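Local coordinates for indole-3-acetic acid-amido synthetase GH3.15 (Arabidopsis thaliana, PDB 6E1Q), which catalyses the ATP-dependent conjugation of glutamine, and possibly cysteine, to the auxin precursor indole-3-butyric acid, and of glutamine to the herbicide 2,4-DB, at residues A[23-28]-A[379-384]; A[56-61]-A[356-361]; A[479-484]-A[529-534]; A[536-541]-A[568-573]. One frame throughout, in Å; residues are numbered along the deposited sequence.

Contact 1: A[23-28]-A[379-384]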
# COMPACT_ATOMS: atom_id res chain seq x y z
N ASN A 23 -5.59 -26.32 10.99
CA ASN A 23 -5.05 -26.54 12.33
C ASN A 23 -4.62 -25.24 12.99
O ASN A 23 -3.51 -25.12 13.52
CB ASN A 23 -3.91 -27.54 12.26
CG ASN A 23 -4.32 -28.80 11.56
OD1 ASN A 23 -5.31 -29.41 11.94
ND2 ASN A 23 -3.58 -29.20 10.53
N VAL A 24 -5.52 -24.27 12.98
CA VAL A 24 -5.15 -22.90 13.33
C VAL A 24 -4.79 -22.80 14.81
O VAL A 24 -3.75 -22.25 15.18
CB VAL A 24 -6.28 -21.93 12.93
CG1 VAL A 24 -5.87 -20.47 13.18
CG2 VAL A 24 -6.66 -22.15 11.45
N LYS A 25 -5.63 -23.36 15.68
CA LYS A 25 -5.40 -23.24 17.12
C LYS A 25 -4.08 -23.90 17.52
O LYS A 25 -3.27 -23.31 18.25
CB LYS A 25 -6.60 -23.84 17.89
CG LYS A 25 -6.51 -23.68 19.40
CD LYS A 25 -7.32 -22.45 19.85
CE LYS A 25 -7.03 -22.02 21.29
NZ LYS A 25 -7.40 -20.59 21.55
N GLN A 26 -3.82 -25.09 16.98
CA GLN A 26 -2.59 -25.80 17.29
C GLN A 26 -1.36 -25.06 16.76
O GLN A 26 -0.34 -24.97 17.44
CB GLN A 26 -2.64 -27.22 16.72
CG GLN A 26 -3.94 -27.98 17.05
CD GLN A 26 -5.00 -27.87 15.94
OE1 GLN A 26 -5.70 -26.87 15.82
NE2 GLN A 26 -5.12 -28.92 15.14
N ILE A 27 -1.45 -24.52 15.54
CA ILE A 27 -0.29 -23.83 14.97
C ILE A 27 0.00 -22.55 15.75
O ILE A 27 1.15 -22.28 16.11
CB ILE A 27 -0.51 -23.55 13.48
CG1 ILE A 27 -0.57 -24.88 12.70
CG2 ILE A 27 0.63 -22.69 12.95
CD1 ILE A 27 -1.01 -24.74 11.26
N GLN A 28 -1.03 -21.75 16.02
CA GLN A 28 -0.84 -20.56 16.84
C GLN A 28 -0.14 -20.89 18.16
O GLN A 28 0.86 -20.26 18.51
CB GLN A 28 -2.19 -19.89 17.09
CG GLN A 28 -2.65 -19.05 15.92
CD GLN A 28 -1.83 -17.79 15.74
OE1 GLN A 28 -2.05 -16.80 16.43
NE2 GLN A 28 -0.86 -17.82 14.82
N VAL A 379 -8.55 -7.94 24.32
CA VAL A 379 -7.89 -8.59 23.19
C VAL A 379 -8.25 -10.06 23.19
O VAL A 379 -8.34 -10.70 24.24
CB VAL A 379 -6.36 -8.38 23.23
CG1 VAL A 379 -6.03 -6.93 23.57
CG2 VAL A 379 -5.68 -9.35 24.18
N VAL A 380 -8.48 -10.60 21.99
CA VAL A 380 -8.86 -12.00 21.82
C VAL A 380 -7.85 -12.69 20.92
O VAL A 380 -7.12 -12.06 20.16
CB VAL A 380 -10.28 -12.12 21.24
CG1 VAL A 380 -11.30 -11.34 22.10
CG2 VAL A 380 -10.30 -11.59 19.85
N ASP A 381 -7.80 -14.02 21.04
CA ASP A 381 -7.02 -14.86 20.16
C ASP A 381 -7.61 -14.87 18.75
O ASP A 381 -8.79 -14.58 18.54
CB ASP A 381 -6.96 -16.29 20.69
CG ASP A 381 -5.89 -16.48 21.76
OD1 ASP A 381 -4.96 -15.65 21.84
OD2 ASP A 381 -5.98 -17.48 22.51
N LEU A 382 -6.77 -15.23 17.78
CA LEU A 382 -7.20 -15.29 16.38
C LEU A 382 -8.48 -16.11 16.21
O LEU A 382 -9.41 -15.67 15.52
CB LEU A 382 -6.07 -15.88 15.52
CG LEU A 382 -6.35 -16.21 14.05
CD1 LEU A 382 -6.58 -14.96 13.24
CD2 LEU A 382 -5.16 -16.94 13.48
N VAL A 383 -8.57 -17.28 16.84
CA VAL A 383 -9.74 -18.14 16.64
C VAL A 383 -10.98 -17.67 17.39
O VAL A 383 -12.07 -18.21 17.15
CB VAL A 383 -9.46 -19.59 17.08
CG1 VAL A 383 -8.28 -20.16 16.31
CG2 VAL A 383 -9.21 -19.64 18.58
N ASP A 384 -10.85 -16.70 18.29
CA ASP A 384 -11.96 -16.21 19.10
C ASP A 384 -12.56 -14.91 18.57
O ASP A 384 -13.42 -14.32 19.22
CB ASP A 384 -11.50 -16.01 20.53
CG ASP A 384 -11.10 -17.30 21.16
OD1 ASP A 384 -11.76 -18.31 20.83
OD2 ASP A 384 -10.14 -17.30 21.95
O HOH W 1 -4.06 -16.42 18.70
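Val-24 and Lys-25, in the first turn of helix 24-38, meet Leu-382 and Val-383 in the 3-10 turn that follows strand 379-381. The contact thus joins a helix of the GH3 N-terminal region to the end of an edge strand in the central domain. Lys-25 leaves CB with CG anti to the backbone N (chi1 -176°), and a bend at chi2 (97°) swings CD against Val-383 CG2, 3.6 Å away. CE stands a little farther from the same methyl, which also lies 3.6 Å from NZ. At the tip, Lys-25 NZ makes a salt bridge to Asp-381 OD2 at 3.6 Å. A lysine suits this exposed place, since its methylene chain can lie on a valine while its ammonium group reaches an acid. Asp-384 OD2, 4.3 Å from Lys-25 NZ, adds a second negative charge nearby without a direct bridge. The closer partner of Asp-381 is Lys-59, which takes its OD1.

Deeper in, Val-24 CG1 packs on Leu-382 CD2 at 3.6 Å, the two side chains crossing at about a right angle, and also touches Val-383 CG1. Val-24 and Leu-382, both buried, suit this apolar corner, which Pro-352 and Pro-420 help to line. One turn along, Gln-28 lays CG on the same leucine methyl, while its NE2 is held by the carbonyls of Pro-352 and Gly-355 and its OE1 accepts from Phe-357 N. A water donates to Gln-28 OE1 at 3.1 Å and accepts from Leu-382 N.

Contact 2: A[56-61]-A[356-361]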
# COMPACT_ATOMS: atom_id res chain seq x y z
N GLN A 56 -0.57 -18.26 29.45
CA GLN A 56 -1.28 -17.44 30.44
C GLN A 56 -0.35 -16.41 31.08
O GLN A 56 -0.76 -15.26 31.31
CB GLN A 56 -1.94 -18.33 31.49
CG GLN A 56 -3.31 -17.83 31.93
CD GLN A 56 -4.11 -17.20 30.78
OE1 GLN A 56 -4.24 -17.78 29.70
NE2 GLN A 56 -4.64 -16.01 31.02
N ASN A 57 0.89 -16.79 31.38
CA ASN A 57 1.85 -15.80 31.85
C ASN A 57 2.14 -14.76 30.78
O ASN A 57 2.36 -13.58 31.08
CB ASN A 57 3.13 -16.49 32.31
CG ASN A 57 3.03 -17.01 33.73
OD1 ASN A 57 2.62 -16.29 34.64
ND2 ASN A 57 3.40 -18.27 33.93
N PHE A 58 2.15 -15.19 29.51
CA PHE A 58 2.31 -14.25 28.40
C PHE A 58 1.21 -13.20 28.43
O PHE A 58 1.48 -11.99 28.45
CB PHE A 58 2.32 -15.04 27.09
CG PHE A 58 2.32 -14.19 25.84
CD1 PHE A 58 3.50 -13.75 25.28
CD2 PHE A 58 1.13 -13.90 25.19
CE1 PHE A 58 3.50 -13.00 24.12
CE2 PHE A 58 1.12 -13.15 24.03
CZ PHE A 58 2.31 -12.72 23.48
N LYS A 59 -0.05 -13.64 28.51
CA LYS A 59 -1.18 -12.72 28.45
C LYS A 59 -1.23 -11.80 29.66
O LYS A 59 -1.61 -10.63 29.53
CB LYS A 59 -2.50 -13.49 28.32
CG LYS A 59 -2.62 -14.34 27.04
CD LYS A 59 -3.77 -13.86 26.15
CE LYS A 59 -3.99 -14.76 24.94
NZ LYS A 59 -4.75 -14.08 23.83
N LYS A 60 -0.81 -12.30 30.82
CA LYS A 60 -0.84 -11.52 32.05
C LYS A 60 0.31 -10.51 32.13
O LYS A 60 0.09 -9.36 32.54
CB LYS A 60 -0.79 -12.45 33.26
CG LYS A 60 -1.24 -11.82 34.57
CD LYS A 60 -0.20 -11.99 35.68
CE LYS A 60 0.32 -13.42 35.78
NZ LYS A 60 1.59 -13.50 36.56
N ASN A 61 1.53 -10.90 31.74
CA ASN A 61 2.71 -10.11 32.10
C ASN A 61 3.31 -9.30 30.96
O ASN A 61 4.06 -8.36 31.23
CB ASN A 61 3.81 -11.01 32.66
CG ASN A 61 3.44 -11.60 34.00
OD1 ASN A 61 2.59 -11.07 34.71
ND2 ASN A 61 4.09 -12.71 34.35
N TYR A 356 2.28 -14.98 16.00
CA TYR A 356 1.19 -15.15 16.95
C TYR A 356 0.34 -13.89 16.92
O TYR A 356 0.84 -12.79 17.17
CB TYR A 356 1.70 -15.41 18.37
CG TYR A 356 0.58 -15.73 19.36
CD1 TYR A 356 -0.03 -16.98 19.36
CD2 TYR A 356 0.13 -14.78 20.27
CE1 TYR A 356 -1.05 -17.28 20.24
CE2 TYR A 356 -0.90 -15.07 21.16
CZ TYR A 356 -1.48 -16.33 21.14
OH TYR A 356 -2.50 -16.64 22.02
N PHE A 357 -0.95 -14.05 16.63
CA PHE A 357 -1.83 -12.95 16.27
C PHE A 357 -2.93 -12.81 17.30
O PHE A 357 -3.74 -13.73 17.48
CB PHE A 357 -2.44 -13.17 14.88
CG PHE A 357 -1.42 -13.31 13.78
CD1 PHE A 357 -0.68 -12.21 13.37
CD2 PHE A 357 -1.23 -14.52 13.15
CE1 PHE A 357 0.25 -12.34 12.36
CE2 PHE A 357 -0.32 -14.64 12.14
CZ PHE A 357 0.43 -13.55 11.75
N GLU A 358 -2.98 -11.66 17.96
CA GLU A 358 -4.11 -11.29 18.80
C GLU A 358 -4.84 -10.11 18.18
O GLU A 358 -4.38 -9.50 17.22
CB GLU A 358 -3.64 -10.95 20.22
CG GLU A 358 -3.02 -12.13 20.96
CD GLU A 358 -2.37 -11.71 22.25
OE1 GLU A 358 -1.31 -11.05 22.19
OE2 GLU A 358 -2.92 -12.03 23.33
N PHE A 359 -6.01 -9.80 18.74
CA PHE A 359 -6.85 -8.79 18.12
C PHE A 359 -7.49 -7.94 19.20
O PHE A 359 -8.17 -8.46 20.10
CB PHE A 359 -7.90 -9.42 17.20
CG PHE A 359 -7.28 -10.07 16.01
CD1 PHE A 359 -6.83 -11.38 16.08
CD2 PHE A 359 -7.04 -9.34 14.85
CE1 PHE A 359 -6.19 -11.97 14.99
CE2 PHE A 359 -6.42 -9.92 13.76
CZ PHE A 359 -6.00 -11.24 13.84
N LEU A 360 -7.26 -6.65 19.11
CA LEU A 360 -7.82 -5.68 20.03
C LEU A 360 -9.14 -5.17 19.45
O LEU A 360 -9.17 -4.63 18.34
CB LEU A 360 -6.80 -4.56 20.23
CG LEU A 360 -7.10 -3.34 21.07
CD1 LEU A 360 -7.72 -3.74 22.40
CD2 LEU A 360 -5.77 -2.59 21.27
N GLU A 361 -10.24 -5.37 20.19
CA GLU A 361 -11.53 -4.83 19.78
C GLU A 361 -11.43 -3.32 19.66
O GLU A 361 -10.85 -2.65 20.51
CB GLU A 361 -12.62 -5.19 20.79
CG GLU A 361 -12.89 -6.67 20.96
CD GLU A 361 -14.16 -6.93 21.77
OE1 GLU A 361 -14.47 -6.13 22.67
OE2 GLU A 361 -14.85 -7.94 21.50
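Helix 56-61, bearing Phe-58 and Lys-59, runs at 43° to strand 356-361, bearing Tyr-356 and Glu-358, and the axes of these short segments come no nearer than 13.0 Å, so long side chains must span the distance. Tyr-356 and Glu-358, two residues apart in a strand, both point toward the helix. Lys-59 and Glu-358 reach for each other tip to tip, and Lys-59 NZ donates to Glu-358 OE2 at 2.8 Å in a salt bridge. The nitrogen comes in on the anti side of that oxygen, close to the carboxylate plane. Glu-358 reaches so far because its chain is extended beyond CG (chi2 170°).

Beside the ion pair, Phe-58 sets its CE2 edge 3.7 Å from Glu-358 OE1, near the plane of the ring, where its C-H bonds are slightly positive and suit a carboxylate oxygen. The same CE2 lies 4.0 Å from Tyr-356 CE2; the two ring planes stand at 88°, an oblique pairing with centroids 5.8 Å apart. Leu-32 and Leu-36 of helix 24-38 also pack on Phe-58. Tyr-356 OH approaches Lys-59 CE at 3.8 Å.

Lys-59 NZ also makes a salt bridge to Asp-381, its stronger partner, and Glu-358 OE2 one to Arg-403. An alanine in place of Glu-358 would probably leave Lys-59 and Arg-403 without their shared carboxylate and open a gap beside the edge of Phe-58. Two bases and two acids thus form a chain of alternating charge, which would probably keep Lys-59 and Glu-358 ionised and offset the cost of burying the glutamate.

Contact 3: A[479-484]-A[529-534]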
# COMPACT_ATOMS: atom_id res chain seq x y z
N VAL A 479 -12.23 22.01 4.37
CA VAL A 479 -11.96 22.25 2.96
C VAL A 479 -11.52 20.92 2.34
O VAL A 479 -10.53 20.33 2.78
CB VAL A 479 -10.85 23.31 2.77
CG1 VAL A 479 -10.44 23.38 1.32
CG2 VAL A 479 -11.31 24.66 3.27
N ILE A 480 -12.24 20.47 1.31
CA ILE A 480 -11.84 19.29 0.53
C ILE A 480 -11.40 19.73 -0.86
O ILE A 480 -12.16 20.38 -1.59
CB ILE A 480 -12.97 18.25 0.44
CG1 ILE A 480 -13.75 18.20 1.76
CG2 ILE A 480 -12.40 16.88 0.09
CD1 ILE A 480 -12.99 17.58 2.91
N TYR A 481 -10.17 19.36 -1.25
CA TYR A 481 -9.65 19.65 -2.59
C TYR A 481 -9.96 18.48 -3.52
O TYR A 481 -9.54 17.35 -3.26
CB TYR A 481 -8.15 19.92 -2.55
CG TYR A 481 -7.73 21.08 -1.67
CD1 TYR A 481 -7.72 22.39 -2.16
CD2 TYR A 481 -7.36 20.87 -0.35
CE1 TYR A 481 -7.35 23.46 -1.34
CE2 TYR A 481 -6.98 21.93 0.48
CZ TYR A 481 -6.98 23.22 -0.03
OH TYR A 481 -6.61 24.24 0.79
N TRP A 482 -10.64 18.76 -4.63
CA TRP A 482 -11.05 17.75 -5.60
C TRP A 482 -10.36 18.03 -6.93
O TRP A 482 -10.52 19.12 -7.49
CB TRP A 482 -12.57 17.75 -5.79
CG TRP A 482 -13.33 16.89 -4.82
CD1 TRP A 482 -12.88 16.39 -3.64
CD2 TRP A 482 -14.67 16.41 -4.97
NE1 TRP A 482 -13.85 15.64 -3.03
CE2 TRP A 482 -14.96 15.63 -3.83
CE3 TRP A 482 -15.65 16.56 -5.95
CZ2 TRP A 482 -16.19 15.00 -3.65
CZ3 TRP A 482 -16.88 15.93 -5.78
CH2 TRP A 482 -17.13 15.15 -4.64
N GLU A 483 -9.61 17.06 -7.44
CA GLU A 483 -9.10 17.15 -8.80
C GLU A 483 -9.98 16.29 -9.70
O GLU A 483 -10.06 15.08 -9.51
CB GLU A 483 -7.64 16.71 -8.91
CG GLU A 483 -7.12 16.83 -10.33
CD GLU A 483 -5.64 16.57 -10.46
OE1 GLU A 483 -4.88 16.95 -9.53
OE2 GLU A 483 -5.23 16.00 -11.50
N LEU A 484 -10.65 16.93 -10.66
CA LEU A 484 -11.61 16.27 -11.53
C LEU A 484 -11.01 16.00 -12.91
O LEU A 484 -10.16 16.74 -13.39
CB LEU A 484 -12.88 17.12 -11.68
CG LEU A 484 -13.63 17.40 -10.37
CD1 LEU A 484 -14.89 18.26 -10.58
CD2 LEU A 484 -13.98 16.09 -9.66
N GLU A 529 -16.72 22.91 2.44
CA GLU A 529 -16.32 23.54 1.20
C GLU A 529 -15.54 22.56 0.35
O GLU A 529 -14.63 21.90 0.85
CB GLU A 529 -15.47 24.78 1.48
CG GLU A 529 -14.92 25.47 0.25
CD GLU A 529 -14.29 26.82 0.59
OE1 GLU A 529 -14.08 27.10 1.79
OE2 GLU A 529 -14.01 27.59 -0.35
N ILE A 530 -15.89 22.47 -0.93
CA ILE A 530 -15.10 21.72 -1.90
C ILE A 530 -14.48 22.73 -2.85
O ILE A 530 -15.18 23.57 -3.43
CB ILE A 530 -15.94 20.68 -2.66
CG1 ILE A 530 -16.40 19.57 -1.72
CG2 ILE A 530 -15.12 20.11 -3.83
CD1 ILE A 530 -17.34 18.56 -2.37
N LYS A 531 -13.16 22.65 -3.00
CA LYS A 531 -12.41 23.46 -3.95
C LYS A 531 -11.91 22.55 -5.05
O LYS A 531 -11.24 21.54 -4.78
CB LYS A 531 -11.26 24.20 -3.26
CG LYS A 531 -11.72 25.18 -2.16
CD LYS A 531 -10.55 25.69 -1.30
CE LYS A 531 -10.60 27.19 -1.11
NZ LYS A 531 -10.33 27.64 0.28
N VAL A 532 -12.28 22.86 -6.29
CA VAL A 532 -11.80 22.10 -7.44
C VAL A 532 -10.44 22.65 -7.85
O VAL A 532 -10.28 23.86 -8.05
CB VAL A 532 -12.81 22.18 -8.59
CG1 VAL A 532 -12.26 21.51 -9.83
CG2 VAL A 532 -14.11 21.51 -8.15
N VAL A 533 -9.45 21.78 -7.95
CA VAL A 533 -8.10 22.20 -8.31
C VAL A 533 -7.81 21.77 -9.74
O VAL A 533 -8.35 20.78 -10.24
CB VAL A 533 -7.04 21.65 -7.34
CG1 VAL A 533 -7.20 22.32 -5.99
CG2 VAL A 533 -7.20 20.13 -7.19
N LYS A 534 -6.97 22.56 -10.41
CA LYS A 534 -6.58 22.27 -11.79
C LYS A 534 -5.92 20.89 -11.89
O LYS A 534 -5.29 20.42 -10.93
CB LYS A 534 -5.61 23.35 -12.29
CG LYS A 534 -5.76 23.69 -13.78
CD LYS A 534 -4.60 24.55 -14.31
CE LYS A 534 -5.12 25.64 -15.26
NZ LYS A 534 -4.03 26.44 -15.87
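Ile-530 lies over one face of the Trp-482 indole. Its CD1 sits 4.0 Å from the centroid of the six-membered ring, 10° off the normal, in a CH-pi contact, and its CG2 rests 3.8 Å from Trp-482 CG. Across the sheet's other face, Lys-531 CD is pressed to 3.5 Å from Val-479 CG1 and lies 3.9 Å from Tyr-481 CE1, so the lysine's aliphatic part serves as apolar filling.

Parallel pairing fixes these neighbours: Ile-480 N donates to Glu-529 O at 2.8 Å and Lys-531 N to Ile-480 O at 2.9 Å, and the pattern repeats from Trp-482 N to Lys-531 O and from Val-533 N to Trp-482 O. The strands form a beta-alpha-beta crossover in the C-terminal domain, with helix 497-510 covering Trp-482 and Ile-530 through Met-500. An alanine in place of Trp-482 would probably leave Ile-530 CD1 without its aromatic bed and open a gap beneath that helix.

Further out, Lys-531 NZ ends in a salt bridge with Glu-571, and His-477 holds Glu-529 OE1. The two faces therefore differ: that of Trp-482 is greasy and suits a helix, whereas that of Lys-531 buries a charge which nearby carboxylates probably keep protonated.

Contact 4: A[536-541]-A[568-573]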
# COMPACT_ATOMS: atom_id res chain seq x y z
N GLY A 536 -3.21 18.07 -12.50
CA GLY A 536 -1.81 18.13 -12.12
C GLY A 536 -1.55 18.68 -10.73
O GLY A 536 -0.40 18.65 -10.28
N ALA A 537 -2.58 19.16 -10.03
CA ALA A 537 -2.39 19.67 -8.68
C ALA A 537 -1.79 18.62 -7.76
O ALA A 537 -0.96 18.94 -6.91
CB ALA A 537 -3.72 20.15 -8.10
N PHE A 538 -2.22 17.37 -7.89
CA PHE A 538 -1.79 16.36 -6.94
C PHE A 538 -0.44 15.75 -7.30
O PHE A 538 0.21 15.19 -6.42
CB PHE A 538 -2.88 15.30 -6.80
CG PHE A 538 -3.98 15.73 -5.88
CD1 PHE A 538 -3.87 15.54 -4.51
CD2 PHE A 538 -5.10 16.38 -6.38
CE1 PHE A 538 -4.86 15.97 -3.64
CE2 PHE A 538 -6.12 16.82 -5.52
CZ PHE A 538 -6.00 16.61 -4.14
N ASP A 539 -0.00 15.89 -8.55
CA ASP A 539 1.40 15.63 -8.88
C ASP A 539 2.31 16.73 -8.35
O ASP A 539 3.42 16.44 -7.87
CB ASP A 539 1.59 15.49 -10.38
CG ASP A 539 1.01 14.23 -10.90
OD1 ASP A 539 0.61 13.39 -10.06
OD2 ASP A 539 0.97 14.07 -12.13
N GLU A 540 1.88 17.99 -8.42
CA GLU A 540 2.66 19.06 -7.79
C GLU A 540 2.78 18.82 -6.29
O GLU A 540 3.85 19.00 -5.70
CB GLU A 540 2.04 20.43 -8.06
CG GLU A 540 2.81 21.61 -7.39
CD GLU A 540 2.23 23.00 -7.72
OE1 GLU A 540 1.28 23.09 -8.52
OE2 GLU A 540 2.74 24.01 -7.18
N LEU A 541 1.68 18.44 -5.65
CA LEU A 541 1.71 18.13 -4.23
C LEU A 541 2.71 17.02 -3.96
O LEU A 541 3.55 17.12 -3.06
CB LEU A 541 0.31 17.72 -3.75
CG LEU A 541 0.20 17.43 -2.24
CD1 LEU A 541 0.46 18.71 -1.42
CD2 LEU A 541 -1.15 16.85 -1.89
N LYS A 568 -0.16 25.96 0.70
CA LYS A 568 -0.01 27.03 -0.28
C LYS A 568 0.02 26.47 -1.70
O LYS A 568 -0.44 27.12 -2.65
CB LYS A 568 1.25 27.83 0.05
CG LYS A 568 1.56 28.97 -0.90
CD LYS A 568 2.74 29.78 -0.39
CE LYS A 568 3.83 29.96 -1.44
NZ LYS A 568 3.32 30.15 -2.85
N ILE A 569 0.51 25.25 -1.87
CA ILE A 569 0.49 24.61 -3.18
C ILE A 569 -0.94 24.25 -3.59
O ILE A 569 -1.33 24.44 -4.75
CB ILE A 569 1.40 23.37 -3.19
CG1 ILE A 569 2.88 23.80 -3.17
CG2 ILE A 569 1.04 22.47 -4.37
CD1 ILE A 569 3.84 22.70 -3.55
N LEU A 570 -1.71 23.65 -2.68
CA LEU A 570 -3.09 23.34 -3.02
C LEU A 570 -3.90 24.61 -3.25
O LEU A 570 -4.71 24.68 -4.18
CB LEU A 570 -3.73 22.49 -1.94
CG LEU A 570 -3.06 21.13 -1.80
CD1 LEU A 570 -3.20 20.63 -0.39
CD2 LEU A 570 -3.72 20.19 -2.78
N GLU A 571 -3.65 25.65 -2.44
CA GLU A 571 -4.48 26.85 -2.52
C GLU A 571 -4.29 27.58 -3.84
O GLU A 571 -5.26 28.11 -4.39
CB GLU A 571 -4.22 27.76 -1.31
CG GLU A 571 -5.11 27.49 -0.07
CD GLU A 571 -6.63 27.55 -0.33
OE1 GLU A 571 -7.06 27.94 -1.44
OE2 GLU A 571 -7.41 27.20 0.58
N ALA A 572 -3.08 27.60 -4.40
CA ALA A 572 -3.00 28.33 -5.66
C ALA A 572 -3.31 27.46 -6.88
O ALA A 572 -3.27 27.96 -8.00
CB ALA A 572 -1.64 29.03 -5.81
N ASN A 573 -3.65 26.19 -6.70
CA ASN A 573 -4.23 25.43 -7.79
C ASN A 573 -5.76 25.53 -7.85
O ASN A 573 -6.37 24.96 -8.77
CB ASN A 573 -3.83 23.95 -7.72
CG ASN A 573 -2.40 23.71 -8.17
OD1 ASN A 573 -2.14 23.41 -9.35
ND2 ASN A 573 -1.46 23.77 -7.22
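Glu-540, in the first turn of helix 537-547, and Asn-573 are joined by a single side-chain hydrogen bond. Glu-540 has CG anti to the backbone N (chi1 179°) and stays extended to its carboxylate, which carries OE1 to within 3.1 Å of Asn-573 ND2. The bond is fairly straight, 163° at the hydrogen. It lies in the amide plane of Asn-573 but meets Glu-540 OE1 from above the carboxylate plane, and the two flat groups are steeply turned against each other. Asn-573 ND2 also donates to Ile-569 O, four residues back, so both partners hold the amide in its rotation.

Ile-569 reaches the glutamate tip to tip, its CG2 3.6 Å from Glu-540 CD, and gives the stretched acid an apolar bed. Asn-573 has CG anti to its carbonyl carbon (chi1 -76°), which places that atom 3.8 Å from Ala-537 CB, where a small residue fits. In the C-terminal domain of this GH3 enzyme, helices 537-547 and 564-571 pack side by side on one face of the sheet that holds strands 477-485 and 529-533. Between the helices, Leu-541 CD1 meets Leu-570 CD1 at 4.3 Å; Phe-538 and Leu-570 reach the sheet, and Phe-538 CZ lies near Leu-570 CD2.

At Gly-536, the N-cap residue, the backbone is turned so that a side chain would collide with the carbonyl oxygen of the preceding residue, which explains the glycine. Glu-483 accepts from the backbone nitrogens of Gly-536 and Phe-538 where helix 537-547 begins.

From the N terminus, helix 24-38 opens contact 1 and helix 56-61 opens contact 2. The chain then runs through most of the N-terminal region before strand 356-361 closes contact 2, followed by strand 379-381 and its turn, which close contact 1; the smaller loop thus sits within the larger. Both anchor N-terminal helices to neighbouring strands of the central domain, and Asp-381 with Lys-59 ties them directly. Contacts 3 and 4 follow in series, closing two short loops within the C-terminal domain. They adjoin each other through Lys-531 with Glu-571, whereas contacts 1 and 3 lie with centres about 46 Å apart, on opposite sides of the chain's centre.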